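Local coordinates for hypothetical protein ybaA (Shigella flexneri, PDB 2OKQ) that is of unknown function, a member of the DUF1428 family that forms a two-chain assembly and binds sodium ions in the crystal, at residues Y27-V32 against E101-A106; K55-L60 against N107-S112; E86-V91 against G127-Y132. All coordinates share one frame; numbering follows the deposited sequence. Where two conformers were deposited one is given.

Interaction 1: Y27-V32 against E101-A106; sequences YVDGFV and EVRDAA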
ATOM      1  N   TYR A  27      -9.284   1.818  -8.707  1.00 13.67           N
ATOM      2  CA  TYR A  27      -8.408   0.637  -8.846  1.00 13.69           C
ATOM      3  C   TYR A  27      -7.019   0.971  -8.327  1.00 13.14           C
ATOM      4  O   TYR A  27      -6.513   2.080  -8.539  1.00 15.07           O
ATOM      5  CB  TYR A  27      -8.314   0.197 -10.305  1.00 14.92           C
ATOM      6  CG  TYR A  27      -7.867  -1.236 -10.492  1.00 13.67           C
ATOM      7  CD1 TYR A  27      -8.813  -2.256 -10.484  1.00 14.56           C
ATOM      8  CD2 TYR A  27      -6.525  -1.564 -10.701  1.00 14.50           C
ATOM      9  CE1 TYR A  27      -8.453  -3.582 -10.678  1.00 12.94           C
ATOM     10  CE2 TYR A  27      -6.132  -2.926 -10.878  1.00 13.36           C
ATOM     11  CZ  TYR A  27      -7.130  -3.905 -10.882  1.00 15.52           C
ATOM     12  OH  TYR A  27      -6.847  -5.231 -11.056  1.00 16.19           O
ATOM     13  N   VAL A  28      -6.390  -0.001  -7.671  1.00 12.08           N
ATOM     14  CA  VAL A  28      -5.071   0.216  -7.053  1.00 12.53           C
ATOM     15  C   VAL A  28      -4.132  -0.913  -7.409  1.00 13.50           C
ATOM     16  O   VAL A  28      -4.524  -2.055  -7.287  1.00 13.75           O
ATOM     17  CB  VAL A  28      -5.210   0.268  -5.515  1.00 14.10           C
ATOM     18  CG1 VAL A  28      -3.828   0.275  -4.854  1.00 13.38           C
ATOM     19  CG2 VAL A  28      -5.949   1.555  -5.129  1.00 14.27           C
ATOM     20  N   ASP A  29      -2.903  -0.594  -7.819  1.00 12.73           N
ATOM     21  CA  ASP A  29      -1.850  -1.609  -7.918  1.00 13.80           C
ATOM     22  C   ASP A  29      -1.063  -1.507  -6.634  1.00 13.59           C
ATOM     23  O   ASP A  29      -0.567  -0.438  -6.315  1.00 14.14           O
ATOM     24  CB  ASP A  29      -0.921  -1.318  -9.095  1.00 14.00           C
ATOM     25  CG  ASP A  29      -1.351  -2.032 -10.364  1.00 16.84           C
ATOM     26  OD1 ASP A  29      -2.404  -2.705 -10.338  1.00 15.33           O
ATOM     27  OD2 ASP A  29      -0.606  -1.950 -11.352  1.00 17.46           O
ATOM     28  N   GLY A  30      -1.013  -2.601  -5.887  1.00 13.80           N
ATOM     29  CA  GLY A  30      -0.270  -2.619  -4.608  1.00 14.44           C
ATOM     30  C   GLY A  30       1.053  -3.335  -4.763  1.00 15.47           C
ATOM     31  O   GLY A  30       1.142  -4.329  -5.515  1.00 14.24           O
ATOM     32  N   PHE A  31       2.090  -2.834  -4.077  1.00 15.67           N
ATOM     33  CA  PHE A  31       3.436  -3.423  -4.158  1.00 15.63           C
ATOM     34  C   PHE A  31       3.965  -3.503  -2.731  1.00 16.88           C
ATOM     35  O   PHE A  31       3.758  -2.575  -1.940  1.00 17.49           O
ATOM     36  CB  PHE A  31       4.442  -2.570  -4.958  1.00 15.28           C
ATOM     37  CG  PHE A  31       4.038  -2.222  -6.378  1.00 17.69           C
ATOM     38  CD1 PHE A  31       4.658  -2.833  -7.459  1.00 19.36           C
ATOM     39  CD2 PHE A  31       3.098  -1.221  -6.632  1.00 20.00           C
ATOM     40  CE1 PHE A  31       4.336  -2.461  -8.789  1.00 21.57           C
ATOM     41  CE2 PHE A  31       2.760  -0.864  -7.946  1.00 18.74           C
ATOM     42  CZ  PHE A  31       3.375  -1.502  -9.023  1.00 19.82           C
ATOM     43  N   VAL A  32       4.604  -4.615  -2.392  1.00 15.95           N
ATOM     44  CA  VAL A  32       5.416  -4.696  -1.167  1.00 16.45           C
ATOM     45  C   VAL A  32       6.773  -5.197  -1.619  1.00 16.30           C
ATOM     46  O   VAL A  32       6.863  -6.196  -2.335  1.00 16.40           O
ATOM     47  CB  VAL A  32       4.820  -5.606  -0.092  1.00 16.20           C
ATOM     48  CG1 VAL A  32       5.602  -5.459   1.258  1.00 18.17           C
ATOM     49  CG2 VAL A  32       3.347  -5.281   0.145  1.00 18.96           C
ATOM     50  N   GLU A 101      -9.214  -0.561 -16.460  0.60 16.45           N
ATOM     51  CA  GLU A 101      -8.850  -0.382 -17.869  0.60 17.21           C
ATOM     52  C   GLU A 101      -7.693   0.616 -18.045  0.60 17.47           C
ATOM     53  O   GLU A 101      -6.785   0.389 -18.865  0.60 17.23           O
ATOM     54  CB  GLU A 101     -10.094  -0.015 -18.690  0.60 17.71           C
ATOM     55  CG  GLU A 101     -11.168  -1.134 -18.742  0.60 17.65           C
ATOM     56  CD  GLU A 101     -12.040  -1.301 -17.462  0.60 20.28           C
ATOM     57  OE1 GLU A 101     -12.074  -0.423 -16.568  0.60 15.61           O
ATOM     58  OE2 GLU A 101     -12.712  -2.353 -17.347  0.60 26.97           O
ATOM     59  N   VAL A 102      -7.698   1.705 -17.272  1.00 16.85           N
ATOM     60  CA  VAL A 102      -6.573   2.639 -17.293  1.00 16.67           C
ATOM     61  C   VAL A 102      -5.319   2.022 -16.683  1.00 16.30           C
ATOM     62  O   VAL A 102      -4.223   2.187 -17.227  1.00 16.56           O
ATOM     63  CB  VAL A 102      -6.927   3.969 -16.619  1.00 17.45           C
ATOM     64  CG1 VAL A 102      -5.694   4.880 -16.472  1.00 14.66           C
ATOM     65  CG2 VAL A 102      -8.009   4.668 -17.462  1.00 17.99           C
ATOM     66  N   ARG A 103      -5.479   1.318 -15.556  1.00 15.35           N
ATOM     67  CA  ARG A 103      -4.357   0.550 -14.976  1.00 15.29           C
ATOM     68  C   ARG A 103      -3.727  -0.393 -16.028  1.00 15.77           C
ATOM     69  O   ARG A 103      -2.513  -0.449 -16.190  1.00 14.84           O
ATOM     70  CB  ARG A 103      -4.839  -0.248 -13.766  1.00 16.00           C
ATOM     71  CG  ARG A 103      -3.780  -1.182 -13.140  1.00 14.44           C
ATOM     72  CD  ARG A 103      -3.968  -2.615 -13.633  1.00 13.93           C
ATOM     73  NE  ARG A 103      -3.290  -3.595 -12.765  1.00 14.12           N
ATOM     74  CZ  ARG A 103      -3.395  -4.909 -12.918  1.00 16.45           C
ATOM     75  NH1 ARG A 103      -4.128  -5.405 -13.918  1.00 14.93           N
ATOM     76  NH2 ARG A 103      -2.772  -5.741 -12.066  1.00 17.78           N
ATOM     77  N   ASP A 104      -4.555  -1.129 -16.757  1.00 15.38           N
ATOM     78  CA  ASP A 104      -4.000  -2.070 -17.749  1.00 16.55           C
ATOM     79  C   ASP A 104      -3.232  -1.351 -18.870  1.00 16.39           C
ATOM     80  O   ASP A 104      -2.128  -1.801 -19.261  1.00 17.28           O
ATOM     81  CB  ASP A 104      -5.109  -2.939 -18.350  1.00 17.21           C
ATOM     82  CG  ASP A 104      -5.711  -3.915 -17.344  1.00 18.01           C
ATOM     83  OD1 ASP A 104      -5.050  -4.269 -16.328  1.00 18.81           O
ATOM     84  OD2 ASP A 104      -6.852  -4.346 -17.560  1.00 18.03           O
ATOM     85  N   ALA A 105      -3.825  -0.282 -19.390  1.00 18.44           N
ATOM     86  CA  ALA A 105      -3.192   0.542 -20.453  1.00 18.51           C
ATOM     87  C   ALA A 105      -1.870   1.140 -19.985  1.00 19.71           C
ATOM     88  O   ALA A 105      -0.849   1.073 -20.691  1.00 20.14           O
ATOM     89  CB  ALA A 105      -4.133   1.640 -20.912  1.00 19.75           C
ATOM     90  N   ALA A 106      -1.887   1.713 -18.781  1.00 19.27           N
ATOM     91  CA  ALA A 106      -0.691   2.313 -18.189  1.00 18.61           C
ATOM     92  C   ALA A 106       0.463   1.319 -18.060  1.00 19.14           C
ATOM     93  O   ALA A 106       1.589   1.625 -18.467  1.00 19.80           O
ATOM     94  CB  ALA A 106      -1.036   2.953 -16.813  1.00 19.58           C
TER
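Strand 27-32 and the helical turn 101-106 come nearest at Tyr27 and Arg103, whose CA atoms stand 7.3 Å apart, and Tyr27, Asp29 and Arg103 all send their CB atoms into the gap. Arg103 does the bridging. Its CG lies anti to the backbone N (chi1 175°) and the chain then bends at the next torsion, which brings NE rather than the terminal nitrogens up to Asp29. NE gives its proton to OD1 of Asp29 at 2.7 Å, on the syn lone pair; the longer approach of NE to Asp29 OD2, 3.5 Å, is weak. The carboxylate stands nearly upright to the guanidinium, their planes 77° apart, and NE alone makes the bond to Asp29, so the bridge is not a flat paired one. Asp29 OD2 has firmer partners in Tyr132 and Asn107.

In the βαββαβ, ferredoxin-like arrangement of this chain, helix 100-111 lies against the four-stranded antiparallel sheet, and this buried ion pair ties that helix to strand 27-36, one of the two inner strands.

Tyr27 comes in over one face of the guanidinium. Its CE2 sits 3.5 Å from Arg103 NE, and its OH lies 3.9 Å above the guanidinium plane, over the centre; the ring is inclined at 61° to that plane, which rules out a parallel stack. Lower down, Tyr27 CD2 rests against the CB and CG of Arg103. The phenol hydroxyl itself is hydrogen-bonded to Ser68 of the second subunit. Meanwhile Arg103 NH1 reaches Asp104 OD1 at 2.8 Å, close to the guanidinium plane, and also pairs with Asp69 of the second subunit.

Interaction 2: K55-L60 against N107-S112; sequences KEFGAL and NQKMMS. With NA (sodium ion), chain C.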
ATOM      1  N   LYS A  55       2.092   8.826 -14.083  1.00 24.61           N
ATOM      2  CA  LYS A  55       1.039   9.847 -14.156  1.00 24.74           C
ATOM      3  C   LYS A  55       0.702  10.195 -15.602  1.00 25.30           C
ATOM      4  O   LYS A  55      -0.459  10.389 -15.937  1.00 24.44           O
ATOM      5  CB  LYS A  55       1.461  11.118 -13.411  0.60 25.17           C
ATOM      6  CG  LYS A  55       1.716  10.930 -11.907  0.60 26.77           C
ATOM      7  CD  LYS A  55       0.521  11.315 -11.056  0.60 27.86           C
ATOM      8  CE  LYS A  55       0.511  12.818 -10.790  0.60 30.90           C
ATOM      9  NZ  LYS A  55      -0.250  13.169  -9.564  0.60 32.08           N
ATOM     10  N   GLU A  56       1.732  10.270 -16.439  1.00 26.21           N
ATOM     11  CA  GLU A  56       1.560  10.533 -17.866  1.00 27.45           C
ATOM     12  C   GLU A  56       0.638   9.486 -18.497  1.00 26.95           C
ATOM     13  O   GLU A  56      -0.186   9.794 -19.365  1.00 27.55           O
ATOM     14  CB  GLU A  56       2.935  10.542 -18.544  1.00 27.19           C
ATOM     15  CG  GLU A  56       2.909  10.690 -20.049  1.00 33.39           C
ATOM     16  CD  GLU A  56       4.292  10.558 -20.664  1.00 37.32           C
ATOM     17  OE1 GLU A  56       5.251  11.121 -20.105  1.00 39.28           O
ATOM     18  OE2 GLU A  56       4.422   9.875 -21.704  1.00 41.52           O
ATOM     19  N   PHE A  57       0.764   8.254 -18.031  1.00 27.11           N
ATOM     20  CA  PHE A  57       0.004   7.136 -18.575  1.00 25.99           C
ATOM     21  C   PHE A  57      -1.359   6.933 -17.907  1.00 25.18           C
ATOM     22  O   PHE A  57      -2.083   6.000 -18.243  1.00 25.24           O
ATOM     23  CB  PHE A  57       0.843   5.859 -18.509  1.00 27.80           C
ATOM     24  CG  PHE A  57       2.135   5.931 -19.293  1.00 30.13           C
ATOM     25  CD1 PHE A  57       2.233   6.700 -20.451  1.00 36.74           C
ATOM     26  CD2 PHE A  57       3.238   5.209 -18.881  1.00 33.39           C
ATOM     27  CE1 PHE A  57       3.429   6.760 -21.176  1.00 35.71           C
ATOM     28  CE2 PHE A  57       4.431   5.254 -19.604  1.00 36.31           C
ATOM     29  CZ  PHE A  57       4.520   6.033 -20.745  1.00 35.73           C
ATOM     30  N   GLY A  58      -1.721   7.810 -16.980  1.00 22.92           N
ATOM     31  CA  GLY A  58      -3.082   7.779 -16.428  1.00 21.61           C
ATOM     32  C   GLY A  58      -3.213   7.499 -14.926  1.00 19.70           C
ATOM     33  O   GLY A  58      -4.329   7.511 -14.387  1.00 19.40           O
ATOM     34  N   ALA A  59      -2.092   7.219 -14.264  1.00 20.03           N
ATOM     35  CA  ALA A  59      -2.101   7.085 -12.793  1.00 18.00           C
ATOM     36  C   ALA A  59      -2.503   8.382 -12.099  1.00 18.69           C
ATOM     37  O   ALA A  59      -2.107   9.480 -12.528  1.00 19.11           O
ATOM     38  CB  ALA A  59      -0.753   6.632 -12.287  1.00 16.83           C
ATOM     39  N   LEU A  60      -3.270   8.246 -11.015  1.00 16.41           N
ATOM     40  CA  LEU A  60      -3.746   9.389 -10.236  1.00 17.74           C
ATOM     41  C   LEU A  60      -2.718   9.780  -9.183  1.00 17.63           C
ATOM     42  O   LEU A  60      -2.570  10.969  -8.872  1.00 18.83           O
ATOM     43  CB  LEU A  60      -5.073   9.064  -9.548  1.00 18.09           C
ATOM     44  CG  LEU A  60      -6.240   8.696 -10.459  1.00 19.69           C
ATOM     45  CD1 LEU A  60      -7.345   8.072  -9.649  1.00 20.34           C
ATOM     46  CD2 LEU A  60      -6.777   9.916 -11.225  1.00 23.92           C
ATOM     47  N   ASN A 107       0.194   0.131 -17.510  1.00 18.01           N
ATOM     48  CA  ASN A 107       1.216  -0.892 -17.337  1.00 18.04           C
ATOM     49  C   ASN A 107       1.768  -1.397 -18.671  1.00 19.02           C
ATOM     50  O   ASN A 107       2.976  -1.605 -18.810  1.00 19.15           O
ATOM     51  CB  ASN A 107       0.723  -2.044 -16.465  1.00 17.57           C
ATOM     52  CG  ASN A 107       0.527  -1.620 -15.021  1.00 20.93           C
ATOM     53  OD1 ASN A 107       1.205  -0.706 -14.539  1.00 19.85           O
ATOM     54  ND2 ASN A 107      -0.407  -2.263 -14.331  1.00 16.68           N
ATOM     55  N   GLN A 108       0.899  -1.535 -19.664  1.00 19.30           N
ATOM     56  CA  GLN A 108       1.364  -1.943 -20.993  1.00 21.28           C
ATOM     57  C   GLN A 108       2.329  -0.906 -21.586  1.00 22.94           C
ATOM     58  O   GLN A 108       3.395  -1.273 -22.126  1.00 22.70           O
ATOM     59  CB  GLN A 108       0.182  -2.167 -21.939  1.00 21.04           C
ATOM     60  CG  GLN A 108       0.527  -3.103 -23.121  1.00 21.48           C
ATOM     61  CD  GLN A 108       0.654  -4.556 -22.706  1.00 21.51           C
ATOM     62  OE1 GLN A 108      -0.313  -5.166 -22.265  1.00 21.56           O
ATOM     63  NE2 GLN A 108       1.862  -5.120 -22.823  1.00 22.98           N
ATOM     64  N   LYS A 109       1.952   0.365 -21.473  1.00 24.97           N
ATOM     65  CA  LYS A 109       2.788   1.494 -21.908  1.00 28.67           C
ATOM     66  C   LYS A 109       4.121   1.546 -21.188  1.00 30.38           C
ATOM     67  O   LYS A 109       5.166   1.676 -21.825  1.00 29.91           O
ATOM     68  CB  LYS A 109       2.075   2.827 -21.709  1.00 29.51           C
ATOM     69  CG  LYS A 109       0.902   3.065 -22.611  1.00 32.18           C
ATOM     70  CD  LYS A 109       0.248   4.379 -22.254  1.00 37.65           C
ATOM     71  CE  LYS A 109      -1.014   4.586 -23.051  1.00 41.34           C
ATOM     72  NZ  LYS A 109      -1.738   5.794 -22.567  1.00 46.23           N
ATOM     73  N   MET A 110       4.072   1.447 -19.861  0.60 30.93           N
ATOM     74  CA  MET A 110       5.266   1.458 -19.038  0.60 32.21           C
ATOM     75  C   MET A 110       6.268   0.437 -19.558  0.60 33.11           C
ATOM     76  O   MET A 110       7.440   0.757 -19.742  0.60 33.44           O
ATOM     77  CB  MET A 110       4.910   1.188 -17.569  0.60 31.91           C
ATOM     78  CG  MET A 110       6.089   1.221 -16.616  0.60 33.26           C
ATOM     79  SD  MET A 110       6.990   2.782 -16.652  0.60 35.14           S
ATOM     80  CE  MET A 110       5.936   3.856 -15.684  0.60 34.04           C
ATOM     81  N   MET A 111       5.788  -0.774 -19.828  1.00 33.62           N
ATOM     82  CA  MET A 111       6.631  -1.860 -20.290  1.00 35.75           C
ATOM     83  C   MET A 111       7.216  -1.618 -21.682  1.00 36.95           C
ATOM     84  O   MET A 111       8.230  -2.204 -22.020  1.00 37.97           O
ATOM     85  CB  MET A 111       5.877  -3.177 -20.230  1.00 35.89           C
ATOM     86  CG  MET A 111       5.601  -3.597 -18.783  1.00 38.21           C
ATOM     87  SD  MET A 111       4.938  -5.247 -18.663  1.00 41.19           S
ATOM     88  CE  MET A 111       6.350  -6.192 -19.222  1.00 43.89           C
ATOM     89  N   SER A 112       6.579  -0.762 -22.474  1.00 38.79           N
ATOM     90  CA  SER A 112       7.095  -0.464 -23.815  1.00 40.43           C
ATOM     91  C   SER A 112       7.813   0.890 -23.862  1.00 41.25           C
ATOM     92  O   SER A 112       8.126   1.396 -24.945  1.00 40.84           O
ATOM     93  CB  SER A 112       5.979  -0.538 -24.860  1.00 40.68           C
ATOM     94  OG  SER A 112       5.045   0.515 -24.706  1.00 42.31           O
TER
HETATM   95 NA    NA C 118      -1.097  -6.426 -20.660  1.00 18.44          NA
HETATM   96  O   HOH W   1      -3.064   4.968 -20.444  1.00 42.74           O
HETATM   97  O   HOH W   2      -1.649  -4.492 -19.214  1.00 20.70           O
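Lys109 lies across the ring of Phe57, and its side chain can be followed outward from the helix. CB comes first: it sits over the middle of the ring, 3.8 Å from the centroid and only 7° off the ring normal, a CH-pi contact. Beyond CG the chain is fully extended, carrying the methylenes obliquely over the same ring, where CD approaches Phe57 CD1 at 3.5 Å. The tip then passes beyond the ring, and NZ gives a proton to water 1 at 2.6 Å. That water donates in turn to the carbonyl O of Phe57, again at 2.6 Å, so the lysine touches the phenylalanine directly with its carbon chain and through water with its charge. On the far part of the ring, Phe57 CE2 stands 3.8 Å from the backbone N of Met110. Arg115 of helix 114-118 also packs against Phe57.

One residue earlier in the helix, Gln108 binds a sodium ion through OE1 at 2.2 Å, with water 2 as a further ligand.

Phe57 sits where the chain turns. Helix 40-56 ends in a Schellman motif, with Gly58 at positive phi (118°) and its N bonded back to Lys55 O; the aromatic just before that glycine packs on helix 100-111, the other long helix of a ferredoxin-like fold.

Interaction 3: E86-V91 against G127-Y132; sequences ENEEVV and GKRMIY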
ATOM      1  N   GLU A  86      18.413  -9.609   6.413  1.00 32.96           N
ATOM      2  CA  GLU A  86      18.774  -8.790   7.569  1.00 33.25           C
ATOM      3  C   GLU A  86      19.121  -7.345   7.221  1.00 32.88           C
ATOM      4  O   GLU A  86      18.837  -6.425   7.988  1.00 33.50           O
ATOM      5  CB  GLU A  86      19.881  -9.482   8.382  1.00 33.97           C
ATOM      6  CG  GLU A  86      19.367 -10.741   9.060  1.00 39.58           C
ATOM      7  CD  GLU A  86      20.403 -11.457   9.919  1.00 46.77           C
ATOM      8  OE1 GLU A  86      20.992 -10.822  10.830  1.00 50.56           O
ATOM      9  OE2 GLU A  86      20.605 -12.673   9.695  1.00 48.90           O
ATOM     10  N   ASN A  87      19.699  -7.152   6.045  1.00 32.20           N
ATOM     11  CA  ASN A  87      20.143  -5.841   5.578  1.00 31.90           C
ATOM     12  C   ASN A  87      19.044  -5.042   4.858  1.00 30.96           C
ATOM     13  O   ASN A  87      19.302  -3.959   4.303  1.00 31.26           O
ATOM     14  CB  ASN A  87      21.319  -6.039   4.612  1.00 32.61           C
ATOM     15  CG  ASN A  87      20.911  -6.785   3.338  1.00 34.88           C
ATOM     16  OD1 ASN A  87      20.328  -7.870   3.395  1.00 39.56           O
ATOM     17  ND2 ASN A  87      21.211  -6.196   2.188  1.00 41.79           N
ATOM     18  N   GLU A  88      17.834  -5.584   4.849  1.00 29.72           N
ATOM     19  CA  GLU A  88      16.757  -5.029   4.023  1.00 27.19           C
ATOM     20  C   GLU A  88      15.631  -4.465   4.883  1.00 25.61           C
ATOM     21  O   GLU A  88      15.434  -4.912   5.999  1.00 24.70           O
ATOM     22  CB  GLU A  88      16.188  -6.103   3.105  1.00 27.33           C
ATOM     23  CG  GLU A  88      17.171  -6.682   2.112  1.00 29.74           C
ATOM     24  CD  GLU A  88      16.558  -7.723   1.205  1.00 25.92           C
ATOM     25  OE1 GLU A  88      15.711  -8.496   1.659  1.00 28.90           O
ATOM     26  OE2 GLU A  88      16.946  -7.775   0.021  1.00 29.30           O
ATOM     27  N   GLU A  89      14.895  -3.500   4.327  1.00 23.95           N
ATOM     28  CA  GLU A  89      13.701  -2.921   4.961  1.00 24.25           C
ATOM     29  C   GLU A  89      12.525  -3.114   4.021  1.00 22.84           C
ATOM     30  O   GLU A  89      12.727  -3.237   2.816  1.00 23.77           O
ATOM     31  CB  GLU A  89      13.874  -1.417   5.165  1.00 25.09           C
ATOM     32  CG  GLU A  89      14.968  -1.023   6.175  1.00 30.15           C
ATOM     33  CD  GLU A  89      14.510  -1.111   7.615  1.00 37.69           C
ATOM     34  OE1 GLU A  89      13.464  -1.735   7.903  1.00 40.64           O
ATOM     35  OE2 GLU A  89      15.217  -0.551   8.478  1.00 42.67           O
ATOM     36  N   VAL A  90      11.317  -3.114   4.576  1.00 20.93           N
ATOM     37  CA  VAL A  90      10.093  -3.323   3.782  1.00 18.53           C
ATOM     38  C   VAL A  90       9.561  -1.992   3.283  1.00 17.97           C
ATOM     39  O   VAL A  90       9.511  -1.019   4.034  1.00 16.69           O
ATOM     40  CB  VAL A  90       9.004  -4.034   4.603  1.00 19.08           C
ATOM     41  CG1 VAL A  90       7.718  -4.184   3.767  1.00 19.38           C
ATOM     42  CG2 VAL A  90       9.500  -5.428   5.034  1.00 16.89           C
ATOM     43  N   VAL A  91       9.201  -1.943   1.992  1.00 16.44           N
ATOM     44  CA  VAL A  91       8.534  -0.779   1.434  1.00 17.06           C
ATOM     45  C   VAL A  91       7.094  -1.188   1.095  1.00 16.66           C
ATOM     46  O   VAL A  91       6.888  -2.249   0.542  1.00 16.35           O
ATOM     47  CB  VAL A  91       9.296  -0.260   0.179  1.00 18.34           C
ATOM     48  CG1 VAL A  91       8.515   0.826  -0.550  1.00 21.11           C
ATOM     49  CG2 VAL A  91      10.649   0.258   0.573  1.00 20.36           C
ATOM     50  N   GLY A 127      13.786  -8.061  -7.564  1.00 35.37           N
ATOM     51  CA  GLY A 127      12.505  -8.178  -8.258  1.00 33.94           C
ATOM     52  C   GLY A 127      11.749  -9.470  -8.007  1.00 33.19           C
ATOM     53  O   GLY A 127      10.525  -9.491  -8.089  1.00 32.75           O
ATOM     54  N   LYS A 128      12.472 -10.547  -7.694  1.00 31.98           N
ATOM     55  CA  LYS A 128      11.862 -11.852  -7.441  1.00 31.32           C
ATOM     56  C   LYS A 128      11.020 -11.861  -6.188  1.00 30.37           C
ATOM     57  O   LYS A 128      10.006 -12.561  -6.109  1.00 29.92           O
ATOM     58  CB  LYS A 128      12.938 -12.933  -7.325  1.00 32.83           C
ATOM     59  CG  LYS A 128      13.402 -13.488  -8.642  1.00 36.67           C
ATOM     60  CD  LYS A 128      14.548 -14.467  -8.391  1.00 42.68           C
ATOM     61  CE  LYS A 128      14.886 -15.283  -9.626  1.00 46.21           C
ATOM     62  NZ  LYS A 128      15.937 -16.299  -9.299  1.00 49.02           N
ATOM     63  N   ARG A 129      11.441 -11.075  -5.203  1.00 28.18           N
ATOM     64  CA  ARG A 129      10.797 -11.096  -3.905  1.00 26.89           C
ATOM     65  C   ARG A 129       9.719 -10.014  -3.738  1.00 26.02           C
ATOM     66  O   ARG A 129       8.954 -10.061  -2.787  1.00 26.04           O
ATOM     67  CB  ARG A 129      11.846 -11.054  -2.791  1.00 26.49           C
ATOM     68  CG  ARG A 129      12.484 -12.429  -2.615  1.00 27.34           C
ATOM     69  CD  ARG A 129      13.546 -12.449  -1.532  1.00 26.02           C
ATOM     70  NE  ARG A 129      14.688 -11.607  -1.861  1.00 29.57           N
ATOM     71  CZ  ARG A 129      15.091 -10.571  -1.135  1.00 29.09           C
ATOM     72  NH1 ARG A 129      14.415 -10.211  -0.047  1.00 30.99           N
ATOM     73  NH2 ARG A 129      16.155  -9.881  -1.513  1.00 29.67           N
ATOM     74  N   MET A 130       9.652  -9.078  -4.683  1.00 24.60           N
ATOM     75  CA  MET A 130       8.554  -8.100  -4.742  1.00 23.23           C
ATOM     76  C   MET A 130       7.214  -8.845  -4.815  1.00 22.37           C
ATOM     77  O   MET A 130       7.097  -9.848  -5.532  1.00 22.96           O
ATOM     78  CB  MET A 130       8.737  -7.188  -5.962  0.50 23.41           C
ATOM     79  CG  MET A 130       7.651  -6.113  -6.172  0.50 23.54           C
ATOM     80  SD  MET A 130       7.934  -5.077  -7.633  0.50 22.18           S
ATOM     81  CE  MET A 130       7.673  -6.291  -8.935  0.50 22.27           C
ATOM     82  N   ILE A 131       6.204  -8.387  -4.082  1.00 19.85           N
ATOM     83  CA  ILE A 131       4.857  -8.922  -4.293  1.00 18.10           C
ATOM     84  C   ILE A 131       4.008  -7.801  -4.899  1.00 18.26           C
ATOM     85  O   ILE A 131       4.261  -6.630  -4.639  1.00 16.26           O
ATOM     86  CB  ILE A 131       4.224  -9.522  -3.032  1.00 19.67           C
ATOM     87  CG1 ILE A 131       4.030  -8.466  -1.923  1.00 19.00           C
ATOM     88  CG2 ILE A 131       5.082 -10.701  -2.529  1.00 18.41           C
ATOM     89  CD1 ILE A 131       3.378  -9.047  -0.626  1.00 23.03           C
ATOM     90  N   TYR A 132       3.037  -8.179  -5.729  1.00 16.93           N
ATOM     91  CA  TYR A 132       2.335  -7.194  -6.568  1.00 16.56           C
ATOM     92  C   TYR A 132       0.960  -7.716  -6.899  1.00 15.64           C
ATOM     93  O   TYR A 132       0.789  -8.913  -7.090  1.00 15.56           O
ATOM     94  CB  TYR A 132       3.093  -7.001  -7.887  1.00 17.82           C
ATOM     95  CG  TYR A 132       2.261  -6.319  -8.956  1.00 18.53           C
ATOM     96  CD1 TYR A 132       2.037  -4.941  -8.910  1.00 16.71           C
ATOM     97  CD2 TYR A 132       1.685  -7.057 -10.004  1.00 19.76           C
ATOM     98  CE1 TYR A 132       1.267  -4.296  -9.897  1.00 19.80           C
ATOM     99  CE2 TYR A 132       0.909  -6.427 -10.989  1.00 18.19           C
ATOM    100  CZ  TYR A 132       0.713  -5.053 -10.929  1.00 19.49           C
ATOM    101  OH  TYR A 132      -0.042  -4.416 -11.886  1.00 18.17           O
TER
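Glu88 and Arg129 meet head-on in a two-nitrogen salt bridge. Arg129 NH2 donates to Glu88 OE2 at 2.7 Å in an almost perfectly straight bond (177°), and Arg129 NH1 donates to Glu88 OE1 at the same 2.7 Å, a little more bent at 158°. Each oxygen offers its syn lone pair, and the two flat groups are nearly coplanar, only 19° apart, so the pair is held against twisting as well as pulling. The glutamate reaches straight out, extended beyond CG, while the arginine turns its head with a bend at chi3 to present its outer edge.

Both groups have further partners: Arg129 NE pairs with Asp126, NH1 also bonds to the carbonyl O of Val82, and Glu88 OE1 takes the backbone N of Glu85. The guanidinium thus has an acceptor at each of its three nitrogens, which would favour a buried charge.

Topologically, the bridge joins the start of strand 88-97 to the approach of strand 131-140. These are not neighbours in the ferredoxin-like antiparallel sheet: strand 27-36 runs between them, and the ion pair spans it.

Around the ion pair, packing is against that middle strand, where Ala34 touches both Glu88 and Arg129. The second subunit closes in on the arginine as well: its Val75 packs on Arg129, and its Thr76 is hydrogen-bonded through OG1 to the backbone O of the same residue.

Interactions 1 and 3 are buried and run on charge, whereas interaction 2 is a surface contact of lysine methylenes on an aromatic ring, finished by a water. Interactions 1 and 2 share helix 100-111: one joins it to strand 27-36 of the sheet, the other to the end of helix 40-56. Interaction 3 serves the same sheet from the other side of the chain's centre. The two ion pairs differ in form, upright and single-nitrogen in interaction 1, flat and double in interaction 3, yet both lie where the second subunit packs. The segments, though not the contacts themselves, meet at Asp29, which is probably hydrogen-bonded to one residue each of 107-112 and 127-132.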